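Local coordinates for toxin PAU_02230 (PDB 6HV6), which is a bacterial toxin of Photorhabdus asymbiotica, PaTox, modelled as a single alpha/beta chain containing a six-stranded antiparallel sheet, at residues Lys175-Ala180 / Ala315-His320; Ile262-Leu267 / Ala325-Lys330; His289-Ser294 / Tyr305-Pro310. The protein carries 1 engineered substitution. One frame throughout, in Å; residues are numbered along the deposited sequence.

How the contacts relate
Contact 3 is a wholly buried beta hairpin in the central sheet, and its chemistry is that of paired backbones plus one histidine-carboxylate bond. Contact 1 sits on the next strand of that sheet, 313-317, which is bonded to strand 304-309, and covers it with the turn after helix 144-176, through alanines, one phenylalanine ring and two waters. Contact 2 lies on helix 320-334, which follows strand 313-317; it is an apolar patch. Contacts 1 and 2 are mostly buried, with exposed margins at Lys179 and Ser265. Phe307 packs on Phe326 and Phe327, Ser176 O accepts from Lys329 NZ, and Leu267 O from His320 NE2, so helix 320-334, one side of contact 2, also touches the elements of contacts 1 and 3.

Contact 1. Residues Lys175-Ala180 / Ala315-His320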
ATOM      1  N   LYS A 175      14.689   6.653   5.021  1.00 34.81           N
ATOM      2  CA  LYS A 175      16.136   6.794   5.176  1.00 36.24           C
ATOM      3  C   LYS A 175      16.845   6.801   3.833  1.00 35.16           C
ATOM      4  O   LYS A 175      17.854   7.497   3.668  1.00 40.21           O
ATOM      5  CB  LYS A 175      16.683   5.679   6.070  1.00 45.41           C
ATOM      6  CG  LYS A 175      16.375   5.903   7.543  1.00 60.77           C
ATOM      7  CD  LYS A 175      16.602   4.662   8.399  1.00 68.71           C
ATOM      8  CE  LYS A 175      16.054   4.880   9.806  1.00 69.18           C
ATOM      9  NZ  LYS A 175      16.143   3.669  10.663  1.00 71.74           N
ATOM     10  N   SER A 176      16.322   6.067   2.852  1.00 34.46           N
ATOM     11  CA  SER A 176      16.965   6.025   1.546  1.00 32.80           C
ATOM     12  C   SER A 176      16.811   7.329   0.768  1.00 36.78           C
ATOM     13  O   SER A 176      17.477   7.498  -0.259  1.00 36.12           O
ATOM     14  CB  SER A 176      16.401   4.868   0.726  1.00 33.07           C
ATOM     15  OG  SER A 176      15.121   5.193   0.219  1.00 35.15           O
ATOM     16  N   ALA A 177      15.945   8.241   1.214  1.00 42.58           N
ATOM     17  CA  ALA A 177      15.728   9.517   0.532  1.00 37.93           C
ATOM     18  C   ALA A 177      16.634  10.603   1.123  1.00 38.21           C
ATOM     19  O   ALA A 177      16.191  11.649   1.573  1.00 41.68           O
ATOM     20  CB  ALA A 177      14.258   9.911   0.627  1.00 32.72           C
ATOM     21  N   ASN A 178      17.938  10.332   1.119  1.00 41.57           N
ATOM     22  CA  ASN A 178      18.858  11.149   1.912  1.00 57.52           C
ATOM     23  C   ASN A 178      18.979  12.591   1.424  1.00 57.47           C
ATOM     24  O   ASN A 178      19.426  13.446   2.195  1.00 61.19           O
ATOM     25  CB  ASN A 178      20.248  10.508   1.956  1.00 61.29           C
ATOM     26  CG  ASN A 178      20.870  10.364   0.584  1.00 68.94           C
ATOM     27  OD1 ASN A 178      20.240   9.848  -0.341  1.00 72.91           O
ATOM     28  ND2 ASN A 178      22.113  10.822   0.441  1.00 70.45           N
ATOM     29  N   LYS A 179      18.598  12.893   0.185  1.00 49.24           N
ATOM     30  CA  LYS A 179      18.645  14.274  -0.280  1.00 50.72           C
ATOM     31  C   LYS A 179      17.310  15.003  -0.148  1.00 45.34           C
ATOM     32  O   LYS A 179      17.241  16.200  -0.455  1.00 45.99           O
ATOM     33  CB  LYS A 179      19.134  14.327  -1.728  1.00 48.52           C
ATOM     34  CG  LYS A 179      20.553  13.803  -1.897  1.00 52.66           C
ATOM     35  CD  LYS A 179      21.472  14.388  -0.833  1.00 55.15           C
ATOM     36  CE  LYS A 179      22.851  13.749  -0.873  1.00 74.47           C
ATOM     37  NZ  LYS A 179      23.515  14.024  -2.167  1.00 76.07           N
ATOM     38  N   ALA A 180      16.261  14.326   0.312  1.00 40.31           N
ATOM     39  CA  ALA A 180      14.979  14.983   0.525  1.00 39.46           C
ATOM     40  C   ALA A 180      15.041  15.908   1.735  1.00 42.35           C
ATOM     41  O   ALA A 180      15.730  15.632   2.718  1.00 45.91           O
ATOM     42  CB  ALA A 180      13.881  13.941   0.725  1.00 37.22           C
ATOM     43  N   ALA A 315       8.287  12.047  -0.829  1.00 24.90           N
ATOM     44  CA  ALA A 315       9.616  12.606  -0.589  1.00 25.80           C
ATOM     45  C   ALA A 315       9.710  13.947  -1.312  1.00 37.98           C
ATOM     46  O   ALA A 315       9.448  14.023  -2.519  1.00 27.02           O
ATOM     47  CB  ALA A 315      10.705  11.643  -1.066  1.00 26.02           C
ATOM     48  N   TYR A 316      10.056  15.000  -0.571  1.00 28.85           N
ATOM     49  CA  TYR A 316      10.108  16.366  -1.077  1.00 30.66           C
ATOM     50  C   TYR A 316      11.564  16.780  -1.233  1.00 36.56           C
ATOM     51  O   TYR A 316      12.356  16.610  -0.301  1.00 40.53           O
ATOM     52  CB  TYR A 316       9.409  17.339  -0.120  1.00 32.15           C
ATOM     53  CG  TYR A 316       7.932  17.099   0.153  1.00 29.87           C
ATOM     54  CD1 TYR A 316       7.511  16.041   0.954  1.00 28.18           C
ATOM     55  CD2 TYR A 316       6.968  17.978  -0.331  1.00 33.85           C
ATOM     56  CE1 TYR A 316       6.175  15.836   1.225  1.00 33.91           C
ATOM     57  CE2 TYR A 316       5.621  17.787  -0.060  1.00 33.97           C
ATOM     58  CZ  TYR A 316       5.233  16.710   0.718  1.00 35.51           C
ATOM     59  OH  TYR A 316       3.907  16.506   0.991  1.00 33.60           O
ATOM     60  N   PHE A 317      11.914  17.353  -2.384  1.00 39.16           N
ATOM     61  CA  PHE A 317      13.301  17.705  -2.678  1.00 40.68           C
ATOM     62  C   PHE A 317      13.414  19.160  -3.115  1.00 44.67           C
ATOM     63  O   PHE A 317      12.507  19.704  -3.750  1.00 38.84           O
ATOM     64  CB  PHE A 317      13.890  16.814  -3.783  1.00 40.39           C
ATOM     65  CG  PHE A 317      13.894  15.347  -3.455  1.00 34.56           C
ATOM     66  CD1 PHE A 317      12.775  14.569  -3.690  1.00 32.47           C
ATOM     67  CD2 PHE A 317      15.021  14.744  -2.930  1.00 35.41           C
ATOM     68  CE1 PHE A 317      12.779  13.234  -3.413  1.00 30.32           C
ATOM     69  CE2 PHE A 317      15.022  13.396  -2.634  1.00 33.16           C
ATOM     70  CZ  PHE A 317      13.906  12.642  -2.877  1.00 30.80           C
ATOM     71  N   ASP A 318      14.558  19.781  -2.787  1.00 41.94           N
ATOM     72  CA  ASP A 318      14.834  21.134  -3.255  1.00 44.68           C
ATOM     73  C   ASP A 318      15.272  21.157  -4.711  1.00 47.02           C
ATOM     74  O   ASP A 318      15.118  22.181  -5.388  1.00 47.61           O
ATOM     75  CB  ASP A 318      15.924  21.801  -2.402  1.00 56.75           C
ATOM     76  CG  ASP A 318      15.410  22.309  -1.064  1.00 58.49           C
ATOM     77  OD1 ASP A 318      14.218  22.118  -0.755  1.00 56.51           O
ATOM     78  OD2 ASP A 318      16.210  22.915  -0.317  1.00 65.09           O
ATOM     79  N   LYS A 319      15.849  20.066  -5.201  1.00 44.43           N
ATOM     80  CA  LYS A 319      16.408  20.020  -6.543  1.00 45.63           C
ATOM     81  C   LYS A 319      15.725  18.918  -7.330  1.00 45.11           C
ATOM     82  O   LYS A 319      15.517  17.815  -6.816  1.00 40.54           O
ATOM     83  CB  LYS A 319      17.923  19.774  -6.519  1.00 47.68           C
ATOM     84  CG  LYS A 319      18.736  20.893  -5.888  1.00 51.07           C
ATOM     85  CD  LYS A 319      20.223  20.698  -6.142  1.00 58.96           C
ATOM     86  CE  LYS A 319      21.024  21.932  -5.739  1.00 72.16           C
ATOM     87  NZ  LYS A 319      22.486  21.743  -5.955  1.00 79.59           N
ATOM     88  N   HIS A 320      15.370  19.222  -8.580  1.00 43.55           N
ATOM     89  CA  HIS A 320      14.778  18.197  -9.432  1.00 45.51           C
ATOM     90  C   HIS A 320      15.726  17.013  -9.611  1.00 41.72           C
ATOM     91  O   HIS A 320      15.295  15.852  -9.604  1.00 42.08           O
ATOM     92  CB  HIS A 320      14.404  18.792 -10.789  1.00 42.97           C
ATOM     93  CG  HIS A 320      13.947  17.768 -11.777  1.00 46.41           C
ATOM     94  ND1 HIS A 320      12.666  17.258 -11.780  1.00 42.68           N
ATOM     95  CD2 HIS A 320      14.610  17.129 -12.770  1.00 47.22           C
ATOM     96  CE1 HIS A 320      12.557  16.356 -12.737  1.00 44.42           C
ATOM     97  NE2 HIS A 320      13.721  16.259 -13.354  1.00 45.49           N
TER
HETATM   98  O   HOH W   1      17.206  18.103  -3.325  1.00 48.17           O
HETATM   99  O   HOH W   2      15.984  18.821  -0.617  1.00 49.69           O
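The methyl group of Ala180 lies over one face of the Phe317 ring, a CH-pi contact in which CB is 3.9 Å from the ring centroid and 23° off the ring normal, displaced toward the rim. Phe317 holds its CG beside the backbone N and anti to the carbonyl carbon (chi1 -60°), which swings the ring back under the turn formed by residues 177-180. The backbone of Ala180 follows the ring closely, with N 3.3 Å from Phe317 CE2. Ala177 CB lies near Phe317 CZ, and the methyls of Ala177 and Ala180 both reach Ala315 CB at 4.3 Å. The type I turn that presents them is closed by Ala180 N bonding to Ala177 O at 3.0 Å. It leads helix 144-176 toward edge strand 182-185, the neighbour of strand 313-317, while Met323 of helix 320-334 also touches Phe317. Toward the surface the backbones are joined by water 2, which accepts from Asp318 N at 2.8 Å and probably donates to Lys179 O at 2.9 Å. The chemistry thus divides in two: small methyls, consistent with the close seat of the turn on the aromatic ring, and water linking the polar backbone where the segments part.

Contact 2. Residues Ile262-Leu267 / Ala325-Lys330; sequences INVSNL and AFFQKK
Leu267 and Phe327 meet at about a right angle, with CD2 of the leucine 3.7 Å from CD2 of the phenylalanine ring. Both side chains carry CG anti to the backbone N (Leu267 chi1 -169°, Phe327 chi1 170°), which sends them out toward each other from the loop and from the helix. Val264 completes this close-packed side. Its CG1 approaches the aliphatic part of Gln328, 3.8 Å from CG, and is also 4.3 Å from Phe327 CE2, so one methyl fits between two side chains on successive positions of helix 320-334. On its other flank Phe327 meets the ring of Phe307 edge-to-face, which places the apolar patch between the loop and the sheet.

The contact thins out beyond Val264. The extended chain of Gln328 carries its amide along the backbone of the loop, where NE2 lies 4.0 Å from Val264 O and comes no nearer to Ser265 than 4.1 Å, at CA. Ser265 is solvent-exposed and Gln328 partly so.

The loop is braced internally by reciprocal bonds. Asn266 N donates to Asn263 OD1 at 3.0 Å, and Asn263 N returns the link to Asn266 OD1 at 2.8 Å, nearly straight at 162°. Leu267 O, in turn, accepts from His320 NE2 at the start of the helix. An Asx motif begun by Asn263 thus lies in the loop that, shortly before helix 271-274, packs against the flank of helix 320-334.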
ATOM      1  N   ILE A 262      10.705  11.140 -22.710  1.00 70.72           N
ATOM      2  CA  ILE A 262      11.191  11.230 -21.338  1.00 63.36           C
ATOM      3  C   ILE A 262      11.115   9.833 -20.743  1.00 60.30           C
ATOM      4  O   ILE A 262      10.040   9.225 -20.703  1.00 59.61           O
ATOM      5  CB  ILE A 262      10.379  12.231 -20.502  1.00 61.20           C
ATOM      6  CG1 ILE A 262      10.163  13.537 -21.274  1.00 60.62           C
ATOM      7  CG2 ILE A 262      11.090  12.517 -19.194  1.00 60.88           C
ATOM      8  CD1 ILE A 262      11.447  14.269 -21.614  1.00 57.93           C
ATOM      9  N   ASN A 263      12.255   9.316 -20.299  1.00 61.88           N
ATOM     10  CA  ASN A 263      12.341   7.986 -19.716  1.00 57.54           C
ATOM     11  C   ASN A 263      13.051   8.077 -18.371  1.00 54.98           C
ATOM     12  O   ASN A 263      13.450   9.158 -17.925  1.00 52.36           O
ATOM     13  CB  ASN A 263      13.072   7.024 -20.655  1.00 57.82           C
ATOM     14  CG  ASN A 263      14.421   7.542 -21.054  1.00 59.07           C
ATOM     15  OD1 ASN A 263      15.285   7.762 -20.204  1.00 57.20           O
ATOM     16  ND2 ASN A 263      14.619   7.751 -22.349  1.00 67.09           N
ATOM     17  N   VAL A 264      13.227   6.919 -17.731  1.00 50.47           N
ATOM     18  CA  VAL A 264      13.827   6.892 -16.401  1.00 52.17           C
ATOM     19  C   VAL A 264      15.263   7.404 -16.446  1.00 55.26           C
ATOM     20  O   VAL A 264      15.724   8.084 -15.522  1.00 52.69           O
ATOM     21  CB  VAL A 264      13.751   5.471 -15.812  1.00 56.35           C
ATOM     22  CG1 VAL A 264      14.223   5.472 -14.372  1.00 54.46           C
ATOM     23  CG2 VAL A 264      12.331   4.943 -15.900  1.00 57.92           C
ATOM     24  N   SER A 265      15.989   7.099 -17.525  1.00 48.40           N
ATOM     25  CA  SER A 265      17.406   7.442 -17.568  1.00 57.58           C
ATOM     26  C   SER A 265      17.620   8.946 -17.689  1.00 60.88           C
ATOM     27  O   SER A 265      18.530   9.492 -17.058  1.00 62.31           O
ATOM     28  CB  SER A 265      18.095   6.706 -18.716  1.00 59.29           C
ATOM     29  OG  SER A 265      18.336   5.351 -18.370  1.00 66.84           O
ATOM     30  N   ASN A 266      16.803   9.638 -18.487  1.00 50.19           N
ATOM     31  CA  ASN A 266      17.016  11.061 -18.737  1.00 52.86           C
ATOM     32  C   ASN A 266      16.111  11.958 -17.892  1.00 53.90           C
ATOM     33  O   ASN A 266      16.001  13.154 -18.176  1.00 47.93           O
ATOM     34  CB  ASN A 266      16.841  11.379 -20.231  1.00 53.02           C
ATOM     35  CG  ASN A 266      15.399  11.221 -20.724  1.00 51.80           C
ATOM     36  OD1 ASN A 266      14.476  10.963 -19.954  1.00 49.02           O
ATOM     37  ND2 ASN A 266      15.206  11.392 -22.025  1.00 54.18           N
ATOM     38  N   LEU A 267      15.468  11.412 -16.856  1.00 44.26           N
ATOM     39  CA  LEU A 267      14.513  12.212 -16.094  1.00 40.12           C
ATOM     40  C   LEU A 267      15.195  13.393 -15.414  1.00 42.14           C
ATOM     41  O   LEU A 267      14.612  14.477 -15.310  1.00 42.45           O
ATOM     42  CB  LEU A 267      13.794  11.335 -15.060  1.00 41.28           C
ATOM     43  CG  LEU A 267      12.574  11.949 -14.365  1.00 44.58           C
ATOM     44  CD1 LEU A 267      11.403  12.027 -15.320  1.00 49.81           C
ATOM     45  CD2 LEU A 267      12.191  11.167 -13.118  1.00 43.95           C
ATOM     46  N   ALA A 325      17.028  11.356  -9.171  1.00 36.37           N
ATOM     47  CA  ALA A 325      17.963  10.304  -8.780  1.00 46.29           C
ATOM     48  C   ALA A 325      17.299   9.334  -7.807  1.00 45.47           C
ATOM     49  O   ALA A 325      17.444   8.113  -7.932  1.00 34.47           O
ATOM     50  CB  ALA A 325      19.223  10.912  -8.166  1.00 43.95           C
ATOM     51  N   PHE A 326      16.536   9.868  -6.856  1.00 33.39           N
ATOM     52  CA  PHE A 326      15.833   9.018  -5.902  1.00 31.50           C
ATOM     53  C   PHE A 326      14.797   8.152  -6.611  1.00 35.73           C
ATOM     54  O   PHE A 326      14.716   6.944  -6.378  1.00 32.77           O
ATOM     55  CB  PHE A 326      15.179   9.889  -4.832  1.00 31.45           C
ATOM     56  CG  PHE A 326      14.401   9.116  -3.827  1.00 33.01           C
ATOM     57  CD1 PHE A 326      15.042   8.248  -2.957  1.00 33.50           C
ATOM     58  CD2 PHE A 326      13.027   9.250  -3.751  1.00 27.20           C
ATOM     59  CE1 PHE A 326      14.326   7.528  -2.027  1.00 32.03           C
ATOM     60  CE2 PHE A 326      12.296   8.524  -2.814  1.00 34.71           C
ATOM     61  CZ  PHE A 326      12.951   7.671  -1.951  1.00 26.98           C
ATOM     62  N   PHE A 327      14.001   8.761  -7.491  1.00 31.35           N
ATOM     63  CA  PHE A 327      13.000   8.009  -8.244  1.00 32.11           C
ATOM     64  C   PHE A 327      13.645   6.884  -9.049  1.00 31.29           C
ATOM     65  O   PHE A 327      13.136   5.755  -9.077  1.00 31.87           O
ATOM     66  CB  PHE A 327      12.219   8.966  -9.157  1.00 30.94           C
ATOM     67  CG  PHE A 327      11.316   8.276 -10.147  1.00 31.39           C
ATOM     68  CD1 PHE A 327      10.003   7.962  -9.810  1.00 28.83           C
ATOM     69  CD2 PHE A 327      11.774   7.960 -11.421  1.00 29.56           C
ATOM     70  CE1 PHE A 327       9.171   7.321 -10.719  1.00 26.19           C
ATOM     71  CE2 PHE A 327      10.947   7.321 -12.337  1.00 31.18           C
ATOM     72  CZ  PHE A 327       9.639   7.004 -11.984  1.00 28.09           C
ATOM     73  N   GLN A 328      14.772   7.161  -9.703  1.00 31.11           N
ATOM     74  CA  GLN A 328      15.419   6.107 -10.482  1.00 32.36           C
ATOM     75  C   GLN A 328      15.913   4.978  -9.583  1.00 38.97           C
ATOM     76  O   GLN A 328      15.785   3.798  -9.931  1.00 35.15           O
ATOM     77  CB  GLN A 328      16.574   6.669 -11.310  1.00 34.83           C
ATOM     78  CG  GLN A 328      17.305   5.577 -12.092  1.00 46.90           C
ATOM     79  CD  GLN A 328      18.397   6.111 -12.997  1.00 52.78           C
ATOM     80  OE1 GLN A 328      19.107   7.053 -12.642  1.00 54.86           O
ATOM     81  NE2 GLN A 328      18.537   5.510 -14.175  1.00 51.22           N
ATOM     82  N   LYS A 329      16.486   5.316  -8.428  1.00 32.57           N
ATOM     83  CA  LYS A 329      16.912   4.284  -7.488  1.00 41.34           C
ATOM     84  C   LYS A 329      15.729   3.425  -7.047  1.00 42.58           C
ATOM     85  O   LYS A 329      15.850   2.200  -6.917  1.00 31.35           O
ATOM     86  CB  LYS A 329      17.595   4.939  -6.287  1.00 39.21           C
ATOM     87  CG  LYS A 329      18.086   3.976  -5.230  1.00 45.74           C
ATOM     88  CD  LYS A 329      18.935   4.701  -4.193  1.00 50.31           C
ATOM     89  CE  LYS A 329      18.101   5.602  -3.282  1.00 42.97           C
ATOM     90  NZ  LYS A 329      18.976   6.402  -2.360  1.00 44.23           N
ATOM     91  N   LYS A 330      14.565   4.046  -6.839  1.00 32.87           N
ATOM     92  CA  LYS A 330      13.399   3.278  -6.414  1.00 31.58           C
ATOM     93  C   LYS A 330      12.846   2.409  -7.541  1.00 34.33           C
ATOM     94  O   LYS A 330      12.319   1.322  -7.282  1.00 36.23           O
ATOM     95  CB  LYS A 330      12.323   4.228  -5.876  1.00 27.49           C
ATOM     96  CG  LYS A 330      12.726   4.943  -4.572  1.00 33.11           C
ATOM     97  CD  LYS A 330      12.960   3.946  -3.418  1.00 31.61           C
ATOM     98  CE  LYS A 330      14.396   3.942  -2.933  1.00 36.86           C
ATOM     99  NZ  LYS A 330      14.551   3.151  -1.665  1.00 34.04           N
TER

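Contact 3. Residues His289-Ser294 / Tyr305-Pro310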
ATOM      1  N   HIS A 289       1.116  -0.722 -11.003  1.00 29.23           N
ATOM      2  CA  HIS A 289       1.359   0.304 -10.000  1.00 26.07           C
ATOM      3  C   HIS A 289       1.218   1.673 -10.640  1.00 26.06           C
ATOM      4  O   HIS A 289       1.414   1.835 -11.846  1.00 29.58           O
ATOM      5  CB  HIS A 289       2.754   0.151  -9.368  1.00 26.79           C
ATOM      6  CG  HIS A 289       2.935   0.931  -8.099  1.00 27.43           C
ATOM      7  ND1 HIS A 289       1.920   1.104  -7.177  1.00 27.91           N
ATOM      8  CD2 HIS A 289       4.024   1.554  -7.581  1.00 24.79           C
ATOM      9  CE1 HIS A 289       2.369   1.826  -6.162  1.00 25.36           C
ATOM     10  NE2 HIS A 289       3.644   2.104  -6.379  1.00 25.54           N
ATOM     11  N   THR A 290       0.866   2.656  -9.820  1.00 22.63           N
ATOM     12  CA  THR A 290       0.803   4.038 -10.262  1.00 21.73           C
ATOM     13  C   THR A 290       1.497   4.895  -9.222  1.00 26.91           C
ATOM     14  O   THR A 290       1.365   4.652  -8.021  1.00 25.36           O
ATOM     15  CB  THR A 290      -0.643   4.516 -10.444  1.00 24.75           C
ATOM     16  OG1 THR A 290      -1.337   3.640 -11.332  1.00 29.93           O
ATOM     17  CG2 THR A 290      -0.681   5.962 -10.995  1.00 22.56           C
ATOM     18  N   MET A 291       2.243   5.889  -9.686  1.00 25.16           N
ATOM     19  CA  MET A 291       2.923   6.792  -8.777  1.00 21.88           C
ATOM     20  C   MET A 291       2.759   8.203  -9.338  1.00 26.74           C
ATOM     21  O   MET A 291       2.057   8.425 -10.327  1.00 25.63           O
ATOM     22  CB  MET A 291       4.388   6.372  -8.606  1.00 23.48           C
ATOM     23  CG  MET A 291       4.582   4.989  -7.927  1.00 20.59           C
ATOM     24  SD  MET A 291       6.209   4.326  -8.312  1.00 26.29           S
ATOM     25  CE  MET A 291       5.947   3.817 -10.006  1.00 29.09           C
ATOM     26  N   LEU A 292       3.434   9.163  -8.724  1.00 22.54           N
ATOM     27  CA  LEU A 292       3.201  10.551  -9.083  1.00 22.87           C
ATOM     28  C   LEU A 292       4.469  11.342  -8.826  1.00 26.54           C
ATOM     29  O   LEU A 292       5.137  11.127  -7.808  1.00 24.60           O
ATOM     30  CB  LEU A 292       2.040  11.123  -8.255  1.00 23.09           C
ATOM     31  CG  LEU A 292       1.780  12.618  -8.398  1.00 26.62           C
ATOM     32  CD1 LEU A 292       0.971  12.844  -9.650  1.00 24.94           C
ATOM     33  CD2 LEU A 292       1.057  13.123  -7.144  1.00 24.89           C
ATOM     34  N   ILE A 293       4.797  12.261  -9.733  1.00 26.02           N
ATOM     35  CA  ILE A 293       5.859  13.223  -9.479  1.00 28.11           C
ATOM     36  C   ILE A 293       5.325  14.609  -9.791  1.00 32.92           C
ATOM     37  O   ILE A 293       4.525  14.789 -10.717  1.00 31.59           O
ATOM     38  CB  ILE A 293       7.150  12.918 -10.273  1.00 32.30           C
ATOM     39  CG1 ILE A 293       6.893  12.883 -11.770  1.00 34.92           C
ATOM     40  CG2 ILE A 293       7.732  11.578  -9.839  1.00 32.64           C
ATOM     41  CD1 ILE A 293       8.057  12.269 -12.546  1.00 44.29           C
ATOM     42  N   SER A 294       5.749  15.586  -8.997  1.00 33.23           N
ATOM     43  CA  SER A 294       5.153  16.905  -9.082  1.00 36.22           C
ATOM     44  C   SER A 294       6.215  17.960  -8.848  1.00 32.40           C
ATOM     45  O   SER A 294       7.260  17.701  -8.245  1.00 41.93           O
ATOM     46  CB  SER A 294       4.014  17.069  -8.066  1.00 37.23           C
ATOM     47  OG  SER A 294       2.965  16.155  -8.332  1.00 36.81           O
ATOM     48  N   TYR A 305      10.119  19.655  -5.448  1.00 36.50           N
ATOM     49  CA  TYR A 305       9.949  18.550  -6.384  1.00 34.76           C
ATOM     50  C   TYR A 305       9.611  17.313  -5.559  1.00 32.41           C
ATOM     51  O   TYR A 305      10.370  16.949  -4.651  1.00 33.96           O
ATOM     52  CB  TYR A 305      11.214  18.331  -7.216  1.00 36.06           C
ATOM     53  CG  TYR A 305      11.662  19.600  -7.931  1.00 39.12           C
ATOM     54  CD1 TYR A 305      12.505  20.512  -7.306  1.00 41.46           C
ATOM     55  CD2 TYR A 305      11.193  19.905  -9.198  1.00 39.97           C
ATOM     56  CE1 TYR A 305      12.892  21.683  -7.937  1.00 44.60           C
ATOM     57  CE2 TYR A 305      11.580  21.080  -9.844  1.00 43.10           C
ATOM     58  CZ  TYR A 305      12.423  21.961  -9.202  1.00 45.39           C
ATOM     59  OH  TYR A 305      12.814  23.125  -9.826  1.00 48.83           O
ATOM     60  N   VAL A 306       8.478  16.682  -5.857  1.00 30.33           N
ATOM     61  CA  VAL A 306       7.890  15.675  -4.966  1.00 28.19           C
ATOM     62  C   VAL A 306       7.713  14.365  -5.719  1.00 31.33           C
ATOM     63  O   VAL A 306       7.181  14.349  -6.834  1.00 31.96           O
ATOM     64  CB  VAL A 306       6.537  16.136  -4.390  1.00 27.66           C
ATOM     65  CG1 VAL A 306       6.028  15.119  -3.314  1.00 25.76           C
ATOM     66  CG2 VAL A 306       6.626  17.540  -3.821  1.00 31.24           C
ATOM     67  N   PHE A 307       8.128  13.268  -5.099  1.00 27.07           N
ATOM     68  CA  PHE A 307       7.846  11.919  -5.581  1.00 24.23           C
ATOM     69  C   PHE A 307       6.881  11.272  -4.598  1.00 25.44           C
ATOM     70  O   PHE A 307       7.216  11.111  -3.422  1.00 27.73           O
ATOM     71  CB  PHE A 307       9.137  11.100  -5.701  1.00 24.66           C
ATOM     72  CG  PHE A 307       8.916   9.632  -6.011  1.00 25.55           C
ATOM     73  CD1 PHE A 307       7.920   9.231  -6.899  1.00 24.52           C
ATOM     74  CD2 PHE A 307       9.714   8.660  -5.430  1.00 23.61           C
ATOM     75  CE1 PHE A 307       7.721   7.882  -7.188  1.00 22.66           C
ATOM     76  CE2 PHE A 307       9.526   7.310  -5.719  1.00 24.60           C
ATOM     77  CZ  PHE A 307       8.527   6.922  -6.591  1.00 26.73           C
ATOM     78  N   TYR A 308       5.681  10.931  -5.065  1.00 23.18           N
ATOM     79  CA  TYR A 308       4.681  10.233  -4.256  1.00 22.03           C
ATOM     80  C   TYR A 308       4.582   8.794  -4.743  1.00 24.73           C
ATOM     81  O   TYR A 308       4.134   8.545  -5.870  1.00 21.83           O
ATOM     82  CB  TYR A 308       3.313  10.911  -4.342  1.00 24.29           C
ATOM     83  CG  TYR A 308       2.171  10.139  -3.670  1.00 25.00           C
ATOM     84  CD1 TYR A 308       2.356   9.488  -2.459  1.00 23.96           C
ATOM     85  CD2 TYR A 308       0.914  10.075  -4.247  1.00 25.64           C
ATOM     86  CE1 TYR A 308       1.320   8.806  -1.831  1.00 19.75           C
ATOM     87  CE2 TYR A 308      -0.127   9.381  -3.623  1.00 18.89           C
ATOM     88  CZ  TYR A 308       0.090   8.757  -2.430  1.00 24.33           C
ATOM     89  OH  TYR A 308      -0.934   8.078  -1.827  1.00 21.77           O
ATOM     90  N   ASP A 309       5.025   7.850  -3.908  1.00 22.40           N
ATOM     91  CA  ASP A 309       4.773   6.431  -4.149  1.00 21.51           C
ATOM     92  C   ASP A 309       3.706   5.972  -3.174  1.00 19.93           C
ATOM     93  O   ASP A 309       3.985   5.868  -1.968  1.00 21.33           O
ATOM     94  CB  ASP A 309       6.040   5.597  -3.979  1.00 19.76           C
ATOM     95  CG  ASP A 309       5.832   4.114  -4.299  1.00 23.94           C
ATOM     96  OD1 ASP A 309       4.685   3.665  -4.459  1.00 21.47           O
ATOM     97  OD2 ASP A 309       6.844   3.395  -4.414  1.00 24.98           O
ATOM     98  N   PRO A 310       2.484   5.695  -3.641  1.00 19.79           N
ATOM     99  CA  PRO A 310       1.419   5.224  -2.735  1.00 18.90           C
ATOM    100  C   PRO A 310       1.807   4.069  -1.834  1.00 20.45           C
ATOM    101  O   PRO A 310       1.211   3.924  -0.764  1.00 19.89           O
ATOM    102  CB  PRO A 310       0.313   4.812  -3.713  1.00 24.80           C
ATOM    103  CG  PRO A 310       0.463   5.810  -4.840  1.00 18.16           C
ATOM    104  CD  PRO A 310       1.976   5.931  -5.007  1.00 21.01           C
TER
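His289 and Asp309 both hold CG anti to the backbone N (chi1 -165° and -177°), which brings imidazole and carboxylate together across the antiparallel beta hairpin of strands 289-296 and 304-309. The side chains cross at about a right angle. His289 NE2 donates to Asp309 OD1 over 2.7 Å, with the acceptor practically in the ring plane; on the aspartate the bond arrives from the syn side but well out of the carboxylate plane. The carboxylate has further partners, since Asn311 N donates to OD1 and Tyr334 OH bonds to OD2, and together these help fix its rotation.

The pairs Leu292-Tyr308 and Ser294-Val306 are each joined by two N-H...O hydrogen bonds, among them Tyr308 N to Leu292 O at 2.8 Å and Val306 N to Ser294 O at 2.9 Å. On the face of Ile293 and Phe307, their non-hydrogen-bonded pair brings Ile293 CG2 to 3.8 Å from Phe307 CD1, and helix 320-334 covers that ring. The opposite face, with Leu292 and Tyr308, turns its tyrosine to helix 199-211. At the His289 end of the strand, Thr290 OG1 hydrogen-bonds to a bound EPE molecule, probably from the crystallisation liquor. Beside the aspartate, Met291 makes a Met-aromatic contact, its SD approaching the edge of the Phe307 ring in plane, 3.9 Å from CZ.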